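PDB 3R44: fatty acyl CoA synthetase FADD13 (FATTY-ACYL-CoA SYNTHETASE) from Mycobacterium tuberculosis, which belongs to the ANL superfamily, with a large AMP-binding domain followed by a smaller C-terminal domain. Local coordinates for residues 204-209 / 326-331; 35-40 / 241-246. One frame throughout, in Å; residues are numbered along the deposited sequence.

Interaction 1: residues 204-209 / 326-331; sequences STIDVR and LLLSED
Thr205 and Ile206, at the tail of helix 192-205, face Leu326, in strand 324-327, and Leu328 just after it; the backbones stand well apart, the nearest CA pair being Ile206 and Leu328 at 7.0 Å. A gap of that size is bridged by side chains, and the contact is apolar, burying 174 Å² in all.

Leu326 reaches across with one branch. Its CD1 comes up against two methyls at once, lying 3.5 Å from Ile206 CG2 and 3.9 Å from Thr205 CG2. The first distance is tighter than usual carbon packing. In Thr205, chi1 of -54° sets OG1 beside the backbone N, with CG2 anti to that N, which divides the side chain by polarity: the methyl is given to the leucines, while OG1 is hydrogen-bonded to Ser201 O in the preceding helical turn and to Met344 N.

Leu328 approaches differently, its side chain crossing that of Thr205 at about a right angle. Its CD2 lies 4.1 Å from Thr205 CG2, and its CD1 rests 3.8 Å from the carbonyl oxygen Thr205 O. Towards Ile206 it is looser, Leu328 CD2 standing 4.5 Å from Ile206 CG2. Ile206 also packs on Tyr288 and Ile290 of strand 288-291, and Leu326 on Val312 of strand 310-316, so both sides of the contact are backed by neighbouring strands of the same sheet. The salt bridge between Asp207 and Arg209 lies within 204-209 and does not touch 326-331.

The contact packs the tail of a helix, and the loop after it, against the end of an antiparallel strand in the mixed sheet of an alpha/beta domain, here the AMP-binding domain.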
loop_
_atom_site.group_PDB
_atom_site.type_symbol
_atom_site.label_atom_id
_atom_site.label_comp_id
_atom_site.label_asym_id
_atom_site.label_seq_id
_atom_site.Cartn_x
_atom_site.Cartn_y
_atom_site.Cartn_z
ATOM N N SER A 204 17.118 0.948 6.597
ATOM C CA SER A 204 18.493 0.707 6.097
ATOM C C SER A 204 18.750 1.094 4.667
ATOM O O SER A 204 19.905 1.107 4.226
ATOM C CB SER A 204 18.902 -0.770 6.236
ATOM O OG SER A 204 18.955 -1.114 7.599
ATOM N N THR A 205 17.699 1.427 3.923
ATOM C CA THR A 205 17.811 1.699 2.514
ATOM C C THR A 205 17.620 3.201 2.219
ATOM O O THR A 205 18.379 3.765 1.463
ATOM C CB THR A 205 16.784 0.853 1.694
ATOM O OG1 THR A 205 16.947 -0.548 2.022
ATOM C CG2 THR A 205 16.952 1.128 0.179
ATOM N N ILE A 206 16.613 3.829 2.806
ATOM C CA ILE A 206 16.389 5.257 2.484
ATOM C C ILE A 206 17.246 6.108 3.399
ATOM O O ILE A 206 17.648 5.642 4.476
ATOM C CB ILE A 206 14.913 5.676 2.618
ATOM C CG1 ILE A 206 14.431 5.665 4.059
ATOM C CG2 ILE A 206 14.009 4.796 1.748
ATOM C CD1 ILE A 206 12.950 6.196 4.142
ATOM N N ASP A 207 17.482 7.375 3.010
ATOM C CA ASP A 207 18.235 8.276 3.852
ATOM C C ASP A 207 17.329 8.825 4.956
ATOM O O ASP A 207 16.840 9.941 4.864
ATOM C CB ASP A 207 18.871 9.391 3.018
ATOM C CG ASP A 207 19.699 10.386 3.851
ATOM O OD1 ASP A 207 19.978 10.212 5.085
ATOM O OD2 ASP A 207 20.085 11.379 3.226
ATOM N N VAL A 208 17.074 8.019 5.980
ATOM C CA VAL A 208 16.304 8.443 7.156
ATOM C C VAL A 208 17.274 8.566 8.333
ATOM O O VAL A 208 18.235 7.757 8.437
ATOM C CB VAL A 208 15.150 7.498 7.482
ATOM C CG1 VAL A 208 15.645 6.066 7.797
ATOM C CG2 VAL A 208 14.269 8.083 8.643
ATOM N N ARG A 209 17.064 9.584 9.177
ATOM C CA ARG A 209 18.021 9.975 10.233
ATOM C C ARG A 209 17.344 10.093 11.583
ATOM O O ARG A 209 16.161 10.411 11.662
ATOM C CB ARG A 209 18.656 11.310 9.859
ATOM C CG ARG A 209 19.284 11.320 8.475
ATOM C CD ARG A 209 19.791 12.694 8.114
ATOM N NE ARG A 209 20.150 12.719 6.714
ATOM C CZ ARG A 209 20.544 13.818 6.084
ATOM N NH1 ARG A 209 20.596 14.975 6.726
ATOM N NH2 ARG A 209 20.859 13.750 4.797
ATOM N N LEU A 326 13.020 0.131 -4.073
ATOM C CA LEU A 326 13.083 1.564 -3.879
ATOM C C LEU A 326 13.999 2.192 -4.909
ATOM O O LEU A 326 15.075 1.663 -5.203
ATOM C CB LEU A 326 13.500 1.943 -2.446
ATOM C CG LEU A 326 12.457 1.654 -1.328
ATOM C CD1 LEU A 326 13.152 1.939 -0.040
ATOM C CD2 LEU A 326 11.163 2.488 -1.451
ATOM N N LEU A 327 13.510 3.272 -5.496
ATOM C CA LEU A 327 14.288 4.098 -6.445
ATOM C C LEU A 327 14.720 5.289 -5.645
ATOM O O LEU A 327 13.924 6.189 -5.330
ATOM C CB LEU A 327 13.443 4.465 -7.663
ATOM C CG LEU A 327 14.133 5.343 -8.710
ATOM C CD1 LEU A 327 15.172 4.457 -9.389
ATOM C CD2 LEU A 327 13.149 5.941 -9.714
ATOM N N LEU A 328 15.977 5.287 -5.258
ATOM C CA LEU A 328 16.474 6.324 -4.408
ATOM C C LEU A 328 16.501 7.687 -5.140
ATOM O O LEU A 328 16.435 7.773 -6.377
ATOM C CB LEU A 328 17.821 5.879 -3.767
ATOM C CG LEU A 328 17.720 4.571 -2.920
ATOM C CD1 LEU A 328 19.045 4.230 -2.250
ATOM C CD2 LEU A 328 16.619 4.640 -1.902
ATOM N N SER A 329 16.522 8.755 -4.346
ATOM C CA SER A 329 16.535 10.117 -4.826
ATOM C C SER A 329 17.542 10.407 -5.948
ATOM O O SER A 329 17.208 10.991 -6.973
ATOM C CB SER A 329 16.866 11.008 -3.637
ATOM O OG SER A 329 16.090 10.606 -2.513
ATOM N N GLU A 330 18.778 9.978 -5.743
ATOM C CA GLU A 330 19.848 10.156 -6.739
ATOM C C GLU A 330 19.482 9.646 -8.152
ATOM O O GLU A 330 20.056 10.112 -9.143
ATOM C CB GLU A 330 21.136 9.461 -6.243
ATOM N N ASP A 331 18.517 8.711 -8.228
ATOM C CA ASP A 331 18.145 7.984 -9.445
ATOM C C ASP A 331 16.778 8.433 -10.045
ATOM O O ASP A 331 16.341 7.926 -11.094
ATOM C CB ASP A 331 18.081 6.475 -9.096
ATOM C CG ASP A 331 19.463 5.854 -8.794
ATOM O OD1 ASP A 331 20.430 6.421 -9.310
ATOM O OD2 ASP A 331 19.555 4.805 -8.062
#

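Interaction 2: residues 35-40 / 241-246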
loop_
_atom_site.group_PDB
_atom_site.type_symbol
_atom_site.label_atom_id
_atom_site.label_comp_id
_atom_site.label_asym_id
_atom_site.label_seq_id
_atom_site.Cartn_x
_atom_site.Cartn_y
_atom_site.Cartn_z
ATOM N N TYR A 35 4.804 11.726 18.154
ATOM C CA TYR A 35 3.521 11.928 17.410
ATOM C C TYR A 35 3.035 13.324 17.613
ATOM O O TYR A 35 2.875 13.718 18.735
ATOM C CB TYR A 35 2.491 10.897 17.871
ATOM C CG TYR A 35 1.292 10.783 16.960
ATOM C CD1 TYR A 35 1.231 9.767 16.010
ATOM C CD2 TYR A 35 0.237 11.673 17.041
ATOM C CE1 TYR A 35 0.190 9.664 15.157
ATOM C CE2 TYR A 35 -0.865 11.565 16.164
ATOM C CZ TYR A 35 -0.852 10.536 15.235
ATOM O OH TYR A 35 -1.896 10.335 14.373
ATOM N N VAL A 36 2.921 14.101 16.538
ATOM C CA VAL A 36 2.517 15.480 16.575
ATOM C C VAL A 36 1.365 15.605 15.554
ATOM O O VAL A 36 1.569 15.359 14.362
ATOM C CB VAL A 36 3.660 16.441 16.202
ATOM C CG1 VAL A 36 3.144 17.875 16.228
ATOM C CG2 VAL A 36 4.863 16.274 17.121
ATOM N N GLU A 37 0.176 16.000 16.019
ATOM C CA GLU A 37 -1.013 16.143 15.154
ATOM C C GLU A 37 -1.608 17.523 15.467
ATOM O O GLU A 37 -2.440 17.629 16.391
ATOM C CB GLU A 37 -2.037 15.036 15.461
ATOM C CG GLU A 37 -3.079 14.826 14.399
ATOM C CD GLU A 37 -3.805 13.521 14.598
ATOM O OE1 GLU A 37 -3.411 12.500 13.977
ATOM O OE2 GLU A 37 -4.761 13.524 15.408
ATOM N N PRO A 38 -1.141 18.598 14.768
ATOM C CA PRO A 38 -1.530 19.953 15.167
ATOM C C PRO A 38 -3.035 20.199 15.118
ATOM O O PRO A 38 -3.545 20.877 16.002
ATOM C CB PRO A 38 -0.769 20.837 14.156
ATOM C CG PRO A 38 0.440 20.011 13.856
ATOM C CD PRO A 38 -0.163 18.659 13.665
ATOM N N SER A 39 -3.724 19.595 14.152
ATOM C CA SER A 39 -5.182 19.710 13.980
ATOM C C SER A 39 -5.979 19.293 15.229
ATOM O O SER A 39 -6.995 19.897 15.521
ATOM C CB SER A 39 -5.684 18.930 12.756
ATOM O OG SER A 39 -5.397 17.541 12.819
ATOM N N THR A 40 -5.493 18.313 15.986
ATOM C CA THR A 40 -6.180 17.863 17.221
ATOM C C THR A 40 -5.381 18.212 18.491
ATOM O O THR A 40 -5.659 17.704 19.583
ATOM C CB THR A 40 -6.368 16.335 17.175
ATOM O OG1 THR A 40 -5.077 15.734 17.052
ATOM C CG2 THR A 40 -7.215 15.903 15.980
ATOM N N SER A 241 1.421 14.134 11.920
ATOM C CA SER A 241 0.214 13.581 11.356
ATOM C C SER A 241 -0.734 14.637 10.772
ATOM O O SER A 241 -1.071 15.640 11.441
ATOM C CB SER A 241 -0.514 12.759 12.423
ATOM O OG SER A 241 -1.776 12.362 11.951
ATOM N N MET A 242 -1.167 14.386 9.532
ATOM C CA MET A 242 -2.236 15.129 8.853
ATOM C C MET A 242 -3.368 14.145 8.472
ATOM O O MET A 242 -3.317 13.555 7.430
ATOM C CB MET A 242 -1.711 15.880 7.595
ATOM C CG MET A 242 -2.672 16.913 7.094
ATOM S SD MET A 242 -2.145 17.741 5.525
ATOM C CE MET A 242 -2.540 19.393 5.869
ATOM N N PRO A 243 -4.367 13.933 9.356
ATOM C CA PRO A 243 -5.297 12.818 9.190
ATOM C C PRO A 243 -6.205 12.975 7.999
ATOM O O PRO A 243 -6.475 11.957 7.332
ATOM C CB PRO A 243 -6.079 12.764 10.520
ATOM C CG PRO A 243 -5.484 13.713 11.387
ATOM C CD PRO A 243 -4.445 14.538 10.689
ATOM N N GLN A 244 -6.543 14.233 7.669
ATOM C CA GLN A 244 -7.266 14.579 6.451
ATOM C C GLN A 244 -6.350 15.433 5.545
ATOM O O GLN A 244 -6.144 16.567 5.853
ATOM C CB GLN A 244 -8.503 15.418 6.806
ATOM N N PHE A 245 -5.818 14.883 4.455
ATOM C CA PHE A 245 -4.937 15.637 3.560
ATOM C C PHE A 245 -5.669 16.854 3.004
ATOM O O PHE A 245 -6.804 16.722 2.541
ATOM C CB PHE A 245 -4.393 14.783 2.408
ATOM C CG PHE A 245 -3.598 15.583 1.394
ATOM C CD1 PHE A 245 -2.342 16.076 1.721
ATOM C CD2 PHE A 245 -4.133 15.888 0.143
ATOM C CE1 PHE A 245 -1.623 16.833 0.817
ATOM C CE2 PHE A 245 -3.396 16.619 -0.779
ATOM C CZ PHE A 245 -2.137 17.104 -0.415
ATOM N N ASP A 246 -5.038 18.029 3.098
ATOM C CA ASP A 246 -5.526 19.247 2.483
ATOM C C ASP A 246 -4.349 19.948 1.845
ATOM O O ASP A 246 -3.462 20.438 2.549
ATOM C CB ASP A 246 -6.126 20.179 3.542
ATOM C CG ASP A 246 -6.809 21.374 2.946
ATOM O OD1 ASP A 246 -6.500 21.750 1.795
ATOM O OD2 ASP A 246 -7.691 21.958 3.626
HETATM O O HOH W 1 -2.789 17.730 11.918
#
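Ser241 packs against both Tyr35 and Glu37, two side chains of strand 33-37, where that strand pairs in parallel with strand 238-241 in the mixed sheet of the AMP-binding domain. The pairing reaches this point through Ser241 N to Val36 O, 2.7 Å and nearly straight at 173°.

Tyr35 and Glu37 are alternate residues of one strand. In both, CG is anti to the backbone N, and their polar ends converge on Ser241. Tyr35 lays its ring obliquely against Ser241 CB, which is 3.6 Å from CZ. Glu37 stretches out to the serine hydroxyl, and its OE1 accepts two hydroxyl bonds: Ser241 OG comes to the anti lone pair at 2.6 Å, whereas Tyr35 OH, at 2.7 Å, arrives from above the carboxylate plane, 40° out of it. The other oxygen, OE2, takes Thr40 OG1 at its own anti lone pair, so three hydroxyl donors restrain the rotation of this buried carboxylate and would probably stabilise its negative charge.

Pro243 crosses Glu37 obliquely, its CG 3.5 Å from OE1, and its CD faces the hydroxyl of Ser39. Pro38, whose CD lies near Ser241 O, also packs on Leu253 of helix 247-256. Beyond the strand pairing, one water continues the link between the backbones, accepting from Ser39 N and donating to Ser241 O at 2.7 Å.

In the fold
Both interactions reach the same mixed sheet of the AMP-binding domain: interaction 2 at strands 33-37 and 238-241, interaction 1 through strand 324-327, with the tail of helix 192-205 packed on it. Strand 33-37 is second from one margin and strand 324-327 second from the other. The contact centres lie 25 Å apart and their nearest atoms about 13 Å, so they do not touch. Along the chain the segments alternate, in the order 35-40, 204-209, 241-246, 326-331, so the two contacts tie overlapping spans of the chain. The strand order, in which 33-37 lies beside 238-241, shows that distant parts of the sequence build the sheet.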